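Local coordinates for protein N-methyltransferase (PDB 5BSZ) that probably transfers a methyl group from S-adenosylmethionine to the nitrogen of a deoxysugar used in building kedarcidin, at residues L15-L21 with L77-M81; A72-L77 with T92-D98; D109-C113 with M134-P139. All coordinates share one frame; numbering follows the deposited sequence.

Interaction 1: L15-L21 with L77-M81. With SAH (S-adenosyl-L-homocysteine), chain B.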
# COMPACT_ATOMS: atom_id res chain seq x y z
N LEU A 15 6.23 -3.75 17.71
CA LEU A 15 6.36 -4.76 18.80
C LEU A 15 5.01 -5.52 18.99
O LEU A 15 4.03 -5.21 18.30
CB LEU A 15 6.76 -4.06 20.13
CG LEU A 15 8.24 -3.72 20.33
CD1 LEU A 15 8.43 -2.85 21.57
CD2 LEU A 15 9.10 -4.97 20.39
N GLY A 16 4.95 -6.50 19.89
CA GLY A 16 3.70 -7.18 20.24
C GLY A 16 2.44 -6.32 20.09
O GLY A 16 2.38 -5.19 20.62
N GLU A 17 1.44 -6.83 19.37
CA GLU A 17 0.12 -6.17 19.26
C GLU A 17 -1.07 -7.08 19.62
O GLU A 17 -1.10 -8.25 19.21
CB GLU A 17 -0.08 -5.57 17.86
CG GLU A 17 0.71 -4.29 17.62
CD GLU A 17 1.05 -4.05 16.16
OE1 GLU A 17 0.11 -4.05 15.33
OE2 GLU A 17 2.25 -3.87 15.84
N VAL A 18 -2.02 -6.52 20.37
CA VAL A 18 -3.07 -7.27 21.10
C VAL A 18 -3.82 -8.22 20.18
O VAL A 18 -3.85 -9.44 20.41
CB VAL A 18 -4.08 -6.34 21.83
CG1 VAL A 18 -5.32 -7.10 22.28
CG2 VAL A 18 -3.44 -5.67 23.04
N TYR A 19 -4.43 -7.65 19.13
CA TYR A 19 -5.26 -8.43 18.21
C TYR A 19 -4.43 -9.44 17.43
O TYR A 19 -4.84 -10.59 17.23
CB TYR A 19 -6.05 -7.51 17.27
CG TYR A 19 -7.20 -6.86 17.99
CD1 TYR A 19 -8.50 -7.33 17.83
CD2 TYR A 19 -6.99 -5.80 18.86
CE1 TYR A 19 -9.56 -6.74 18.50
CE2 TYR A 19 -8.03 -5.21 19.55
CZ TYR A 19 -9.31 -5.67 19.36
OH TYR A 19 -10.33 -5.07 20.04
N ASP A 20 -3.26 -8.99 16.97
CA ASP A 20 -2.35 -9.88 16.26
C ASP A 20 -2.04 -11.11 17.10
O ASP A 20 -2.10 -12.24 16.60
CB ASP A 20 -1.06 -9.16 15.90
CG ASP A 20 -0.09 -10.07 15.18
OD1 ASP A 20 -0.42 -10.54 14.07
OD2 ASP A 20 0.98 -10.35 15.75
N LEU A 21 -1.72 -10.87 18.38
CA LEU A 21 -1.36 -11.96 19.27
C LEU A 21 -2.61 -12.80 19.58
O LEU A 21 -2.50 -14.03 19.66
CB LEU A 21 -0.57 -11.48 20.50
CG LEU A 21 0.87 -10.98 20.20
CD1 LEU A 21 1.87 -11.04 21.38
CD2 LEU A 21 1.49 -11.68 19.00
N LEU A 77 8.31 -5.89 26.53
CA LEU A 77 8.75 -4.60 26.03
C LEU A 77 7.65 -3.79 25.42
O LEU A 77 7.70 -2.57 25.44
CB LEU A 77 9.93 -4.71 25.07
CG LEU A 77 10.61 -3.43 24.60
CD1 LEU A 77 11.13 -2.69 25.85
CD2 LEU A 77 11.71 -3.83 23.65
N SER A 78 6.59 -4.43 24.97
CA SER A 78 5.57 -3.70 24.24
C SER A 78 4.60 -3.10 25.27
O SER A 78 3.99 -3.84 26.02
CB SER A 78 4.78 -4.62 23.34
OG SER A 78 3.59 -3.97 22.95
N PRO A 79 4.46 -1.76 25.31
CA PRO A 79 3.50 -1.19 26.26
C PRO A 79 2.08 -1.74 26.11
O PRO A 79 1.37 -1.96 27.08
CB PRO A 79 3.56 0.33 25.98
CG PRO A 79 4.53 0.54 24.85
CD PRO A 79 5.26 -0.74 24.59
N ALA A 80 1.64 -1.98 24.89
CA ALA A 80 0.30 -2.48 24.66
C ALA A 80 0.14 -3.87 25.25
O ALA A 80 -0.83 -4.12 25.95
CB ALA A 80 -0.01 -2.50 23.16
N MET A 81 1.09 -4.77 24.96
CA MET A 81 1.04 -6.12 25.50
C MET A 81 1.09 -6.12 27.02
O MET A 81 0.38 -6.93 27.64
CB MET A 81 2.16 -7.05 24.99
CG MET A 81 2.20 -7.32 23.51
SD MET A 81 0.75 -8.19 22.90
CE MET A 81 -0.46 -6.90 23.07
N SAH B . 5.97 -15.76 24.91
CA SAH B . 4.73 -15.20 24.25
CB SAH B . 5.00 -14.04 23.26
CG SAH B . 4.97 -14.25 21.77
SD SAH B . 5.25 -12.86 20.72
C SAH B . 3.99 -16.40 23.73
O SAH B . 4.46 -17.53 23.69
OXT SAH B . 2.84 -16.28 23.47
C5' SAH B . 6.88 -12.27 21.13
C4' SAH B . 6.77 -11.18 22.21
O4' SAH B . 8.09 -10.73 22.61
C3' SAH B . 6.07 -9.92 21.74
O3' SAH B . 4.97 -9.68 22.61
C2' SAH B . 7.06 -8.76 21.86
O2' SAH B . 6.43 -7.54 22.33
C1' SAH B . 8.06 -9.33 22.82
N9 SAH B . 9.43 -8.79 22.69
C8 SAH B . 10.12 -8.53 21.54
N7 SAH B . 11.34 -8.02 21.83
C5 SAH B . 11.40 -7.93 23.18
C6 SAH B . 12.41 -7.46 24.13
N6 SAH B . 13.56 -7.01 23.60
N1 SAH B . 12.12 -7.57 25.45
C2 SAH B . 10.94 -8.01 25.91
N3 SAH B . 9.96 -8.46 25.10
C4 SAH B . 10.15 -8.45 23.76

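Interaction 2: A72-L77 with T92-D98. With SAH (S-adenosyl-L-homocysteine), chain B.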
# COMPACT_ATOMS: atom_id res chain seq x y z
N ALA A 72 3.95 -14.87 40.70
CA ALA A 72 4.38 -14.84 39.29
C ALA A 72 4.58 -13.42 38.81
O ALA A 72 4.04 -12.45 39.40
CB ALA A 72 3.34 -15.54 38.41
N ALA A 73 5.31 -13.29 37.70
CA ALA A 73 5.48 -11.99 37.04
C ALA A 73 5.75 -12.18 35.56
O ALA A 73 6.12 -13.28 35.11
CB ALA A 73 6.62 -11.17 37.64
N GLY A 74 5.57 -11.08 34.84
CA GLY A 74 5.94 -11.06 33.41
C GLY A 74 6.90 -9.94 33.07
O GLY A 74 7.00 -8.95 33.81
N VAL A 75 7.59 -10.08 31.93
CA VAL A 75 8.38 -9.00 31.36
C VAL A 75 7.92 -8.89 29.91
O VAL A 75 7.77 -9.93 29.23
CB VAL A 75 9.88 -9.32 31.41
CG1 VAL A 75 10.68 -8.54 30.38
CG2 VAL A 75 10.43 -9.04 32.81
N GLU A 76 7.63 -7.66 29.49
CA GLU A 76 7.17 -7.41 28.09
C GLU A 76 7.63 -6.01 27.68
O GLU A 76 7.41 -5.05 28.42
CB GLU A 76 5.65 -7.48 28.10
CG GLU A 76 4.85 -7.82 26.87
CD GLU A 76 5.58 -8.21 25.61
OE1 GLU A 76 5.59 -9.40 25.29
OE2 GLU A 76 6.05 -7.28 24.93
N LEU A 77 8.31 -5.89 26.53
CA LEU A 77 8.75 -4.60 26.03
C LEU A 77 7.65 -3.79 25.42
O LEU A 77 7.70 -2.57 25.44
CB LEU A 77 9.93 -4.71 25.07
CG LEU A 77 10.61 -3.43 24.60
CD1 LEU A 77 11.13 -2.69 25.85
CD2 LEU A 77 11.71 -3.83 23.65
N THR A 92 -0.58 -9.97 39.44
CA THR A 92 0.66 -10.42 38.82
C THR A 92 1.23 -9.23 38.05
O THR A 92 0.64 -8.80 37.05
CB THR A 92 0.39 -11.61 37.89
OG1 THR A 92 -0.32 -12.61 38.61
CG2 THR A 92 1.68 -12.25 37.35
N PRO A 93 2.38 -8.71 38.50
CA PRO A 93 2.91 -7.57 37.82
C PRO A 93 3.49 -8.02 36.47
O PRO A 93 4.08 -9.10 36.40
CB PRO A 93 4.01 -7.09 38.74
CG PRO A 93 4.44 -8.30 39.51
CD PRO A 93 3.20 -9.12 39.66
N VAL A 94 3.31 -7.18 35.47
CA VAL A 94 3.99 -7.27 34.18
C VAL A 94 4.79 -6.01 34.00
O VAL A 94 4.26 -4.89 33.93
CB VAL A 94 2.98 -7.49 33.06
CG1 VAL A 94 3.72 -7.85 31.78
CG2 VAL A 94 2.05 -8.65 33.42
N HIS A 95 6.10 -6.21 33.94
CA HIS A 95 7.03 -5.10 33.90
C HIS A 95 7.40 -4.78 32.43
O HIS A 95 7.62 -5.68 31.63
CB HIS A 95 8.32 -5.54 34.59
CG HIS A 95 8.13 -6.02 35.99
ND1 HIS A 95 8.09 -5.15 37.06
CD2 HIS A 95 8.07 -7.27 36.51
CE1 HIS A 95 7.97 -5.84 38.18
NE2 HIS A 95 7.93 -7.13 37.88
N GLN A 96 7.48 -3.50 32.11
CA GLN A 96 7.98 -3.06 30.82
C GLN A 96 9.48 -3.07 30.84
O GLN A 96 10.09 -2.28 31.55
CB GLN A 96 7.45 -1.67 30.48
CG GLN A 96 7.84 -1.36 29.05
CD GLN A 96 7.60 0.06 28.58
OE1 GLN A 96 7.58 1.01 29.34
NE2 GLN A 96 7.49 0.20 27.27
N ALA A 97 10.09 -4.05 30.18
CA ALA A 97 11.53 -4.15 30.14
C ALA A 97 12.01 -5.00 28.98
O ALA A 97 11.23 -5.72 28.34
CB ALA A 97 12.11 -4.70 31.43
N ASP A 98 13.29 -4.79 28.70
CA ASP A 98 14.03 -5.42 27.64
C ASP A 98 14.64 -6.73 28.14
O ASP A 98 15.47 -6.77 29.07
CB ASP A 98 15.12 -4.47 27.15
CG ASP A 98 15.90 -5.02 25.97
OD1 ASP A 98 15.59 -6.13 25.44
OD2 ASP A 98 16.91 -4.35 25.70
N SAH B . 5.97 -15.76 24.91
CA SAH B . 4.73 -15.20 24.25
CB SAH B . 5.00 -14.04 23.26
CG SAH B . 4.97 -14.25 21.77
SD SAH B . 5.25 -12.86 20.72
C SAH B . 3.99 -16.40 23.73
O SAH B . 4.46 -17.53 23.69
OXT SAH B . 2.84 -16.28 23.47
C5' SAH B . 6.88 -12.27 21.13
C4' SAH B . 6.77 -11.18 22.21
O4' SAH B . 8.09 -10.73 22.61
C3' SAH B . 6.07 -9.92 21.74
O3' SAH B . 4.97 -9.68 22.61
C2' SAH B . 7.06 -8.76 21.86
O2' SAH B . 6.43 -7.54 22.33
C1' SAH B . 8.06 -9.33 22.82
N9 SAH B . 9.43 -8.79 22.69
C8 SAH B . 10.12 -8.53 21.54
N7 SAH B . 11.34 -8.02 21.83
C5 SAH B . 11.40 -7.93 23.18
C6 SAH B . 12.41 -7.46 24.13
N6 SAH B . 13.56 -7.01 23.60
N1 SAH B . 12.12 -7.57 25.45
C2 SAH B . 10.94 -8.01 25.91
N3 SAH B . 9.96 -8.46 25.10
C4 SAH B . 10.15 -8.45 23.76
O HOH W 1 1.30 -13.55 41.03

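Interaction 3: D109-C113 with M134-P139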
# COMPACT_ATOMS: atom_id res chain seq x y z
N ASP A 109 11.69 -19.09 41.56
CA ASP A 109 12.07 -20.50 41.45
C ASP A 109 12.31 -20.95 39.98
O ASP A 109 13.12 -21.82 39.73
CB ASP A 109 10.97 -21.39 42.02
CG ASP A 109 10.79 -21.16 43.55
OD1 ASP A 109 11.83 -20.93 44.16
OD2 ASP A 109 9.66 -21.09 44.08
N ALA A 110 11.58 -20.34 39.06
CA ALA A 110 11.70 -20.65 37.60
C ALA A 110 11.61 -19.38 36.75
O ALA A 110 10.89 -18.41 37.08
CB ALA A 110 10.58 -21.57 37.19
N VAL A 111 12.35 -19.38 35.64
CA VAL A 111 12.23 -18.33 34.62
C VAL A 111 11.98 -19.04 33.26
O VAL A 111 12.70 -19.99 32.87
CB VAL A 111 13.48 -17.43 34.59
CG1 VAL A 111 13.42 -16.40 33.46
CG2 VAL A 111 13.70 -16.67 35.91
N CYS A 112 10.99 -18.56 32.52
CA CYS A 112 10.79 -19.12 31.18
C CYS A 112 10.74 -18.05 30.11
O CYS A 112 10.43 -16.86 30.35
CB CYS A 112 9.58 -20.05 31.14
SG CYS A 112 8.00 -19.26 31.52
N CYS A 113 11.05 -18.47 28.88
CA CYS A 113 10.86 -17.62 27.72
C CYS A 113 10.35 -18.52 26.59
O CYS A 113 11.06 -19.46 26.19
CB CYS A 113 12.21 -17.02 27.38
SG CYS A 113 12.18 -15.88 25.97
N MET A 134 18.11 -13.59 32.41
CA MET A 134 17.22 -14.61 32.97
C MET A 134 17.81 -15.36 34.19
O MET A 134 17.15 -15.46 35.21
CB MET A 134 16.73 -15.64 31.94
CG MET A 134 15.84 -14.94 30.88
SD MET A 134 15.57 -16.08 29.50
CE MET A 134 14.93 -14.84 28.39
N ALA A 135 19.03 -15.88 34.04
CA ALA A 135 19.73 -16.66 35.08
C ALA A 135 19.98 -15.86 36.37
O ALA A 135 19.94 -16.46 37.46
CB ALA A 135 21.06 -17.17 34.53
N ARG A 136 20.21 -14.56 36.30
CA ARG A 136 20.35 -13.82 37.55
C ARG A 136 19.05 -13.53 38.26
O ARG A 136 19.06 -12.89 39.31
CB ARG A 136 21.13 -12.54 37.38
CG ARG A 136 20.52 -11.51 36.49
CD ARG A 136 21.64 -10.57 36.05
NE ARG A 136 21.07 -9.49 35.25
CZ ARG A 136 21.45 -9.11 34.03
NH1 ARG A 136 22.48 -9.70 33.39
NH2 ARG A 136 20.79 -8.13 33.44
N HIS A 137 17.93 -13.95 37.68
CA HIS A 137 16.68 -13.91 38.43
C HIS A 137 16.33 -15.24 39.03
O HIS A 137 15.16 -15.48 39.35
CB HIS A 137 15.54 -13.43 37.56
CG HIS A 137 15.69 -11.99 37.21
ND1 HIS A 137 16.54 -11.54 36.22
CD2 HIS A 137 15.17 -10.89 37.79
CE1 HIS A 137 16.49 -10.22 36.17
NE2 HIS A 137 15.67 -9.81 37.13
N LEU A 138 17.33 -16.12 39.14
CA LEU A 138 17.14 -17.42 39.76
C LEU A 138 18.02 -17.59 41.00
O LEU A 138 19.16 -17.13 41.00
CB LEU A 138 17.57 -18.55 38.82
CG LEU A 138 16.75 -18.72 37.55
CD1 LEU A 138 17.39 -19.73 36.62
CD2 LEU A 138 15.36 -19.15 37.90
N PRO A 139 17.52 -18.31 42.02
CA PRO A 139 18.43 -18.72 43.09
C PRO A 139 19.23 -19.96 42.67
O PRO A 139 19.00 -20.52 41.60
CB PRO A 139 17.48 -19.11 44.19
CG PRO A 139 16.39 -19.79 43.44
CD PRO A 139 16.18 -18.87 42.24

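Interaction 1: L15-L21 with L77-M81
The hydroxyl of Ser78 is gripped from both segments: OG donates to Gly16 O at 2.9 Å and accepts a weak bond from Met81 N at 3.3 Å. The second is a capping bond, Ser78 standing at the N-cap of the helix that begins at Pro79, so a single oxygen caps one helix while tying it to the loop ahead of another. The donor reaches Gly16 O at a C=O...O angle of 135°, tilted 20° from the carbonyl plane. With OG anti to the backbone N (chi1 164°), it comes to lie beside Gly16. Gly16 also turns its own N-H to the ribose of S-adenosyl-L-homocysteine, 3.0 Å from O2'. On the same residue, the carbonyl carbon packs against CG of Met81.

Apolar packing flanks the polar core. The folded Met81 chain threads between the helices: SD lies 3.4 Å from Leu21 CD1, and CE lies against Val18, though the modelled approach is too short to carry weight. Leu15 CD1 meets Leu77 CG at 3.8 Å, while Leu15 CD2 and Leu77 CD2 both reach the adenine.

Two helix starts thus meet at the cofactor site: the loop after strand 4-14 leads into helix 18-24, and it rests on the turn that joins strand 71-76 to helix 79-88.

Interaction 2: A72-L77 with T92-D98
Gly74 and Val94 pair in parallel within a beta-alpha-beta unit, strand 71-76 crossing over through helix 79-88 to edge strand 94-96 of the Rossmann-like methyltransferase sheet. Three sound backbone bonds join the strands: Gly74 N to Pro93 O, His95 N to Gly74 O and Glu76 N to His95 O, each 2.9 Å. Beyond them the pairing slackens, and Gln96 NE2 takes up Leu77 O only weakly at 3.3 Å.

Apolar contacts are modest. Val75 CG1 approaches Ala97 CB at 4.2 Å, and the bare Gly74 lets Val94 CG1 sit close over the backbone.

The cofactor bonds gather around Glu76 and, in the loop beyond strand 94-96, Asp98. Near-eclipsed at chi2 (5°), the Glu76 chain curls its carboxylate against the ribose, giving each hydroxyl its own oxygen, as an acidic residue near the C-terminal end of the second strand commonly does in this superfamily. OE1 accepts from O3' and, on the protein side, from Gly57 N; OE2 is shared with Ser78 N, an arrangement that fixes the group's rotation. At the adenine, Asp98 OD1 accepts from N6 at 2.9 Å and 175°. Shortest of all is the bond from ribose O2' to Glu76 OE2, 2.6 Å.

Interaction 3: D109-C113 with M134-P139
Val111 holds CG1 anti to its own N (chi1 176°), which turns CG1 to the Met134 side chain and CG2 mainly to Leu138. Met134, its CG beside the backbone N (chi1 -65°) and its chain extended beyond, runs along the strand and carries CE as far as Cys113. The valine acts as the central wedge. Its CG1 touches Met134 CB at 3.7 Å, while CG2 meets Leu138 CD2 at 3.6 Å and also lies near Met134 O and the CB of His137. Farther along, Met134 CE rests on Cys113 CB at 3.6 Å, with the sulfur SG of that cysteine only a little more distant.

The second segment can present these groups because the end of helix 124-135 folds into a type I turn from Ala135 to Leu138, closed by Leu138 N to Ala135 O at 3.1 Å. The turn swings Leu138 back over the start of strand 110-113, where CD2 also approaches the backbone of Ala110. An alanine at Val111 would remove both methyls, and the gap opened between Met134 and Leu138 would probably set their side chains free to shift.

The polar side chains of the turn, His137 and Arg136, find their partners away from the strand: His137 is bonded through ND1 to Ala133 O and through NE2 to Leu104 N, and Arg136 forms salt bridges with Asp101 and Asp103. The side-chain contacts between strand and helix end are mostly buried hydrocarbon and sulfur, which suggests a union resting on apolar packing and shape rather than on directional bonds.

Interactions 1 and 2 lie with centres about 13 Å apart and touch directly, Met81 CB packing on Glu76 CG; they share Leu77, and their segments alternate along the chain. Both border S-adenosyl-L-homocysteine, one from the loops leading into helices 18-24 and 79-88 and their first turns, the other from Glu76 and the loop following strand 94-96. Interaction 3 follows in series, its centre about 13 Å from interaction 2 and about 23 Å from interaction 1, touching neither. It belongs to the same sheet as interaction 2 but to another beta-alpha-beta unit, 110-113 to 143-146. In that Rossmann-like sheet interaction 2 holds the cofactor and interaction 3 packs a helix end, while interaction 1 covers the cofactor beside it.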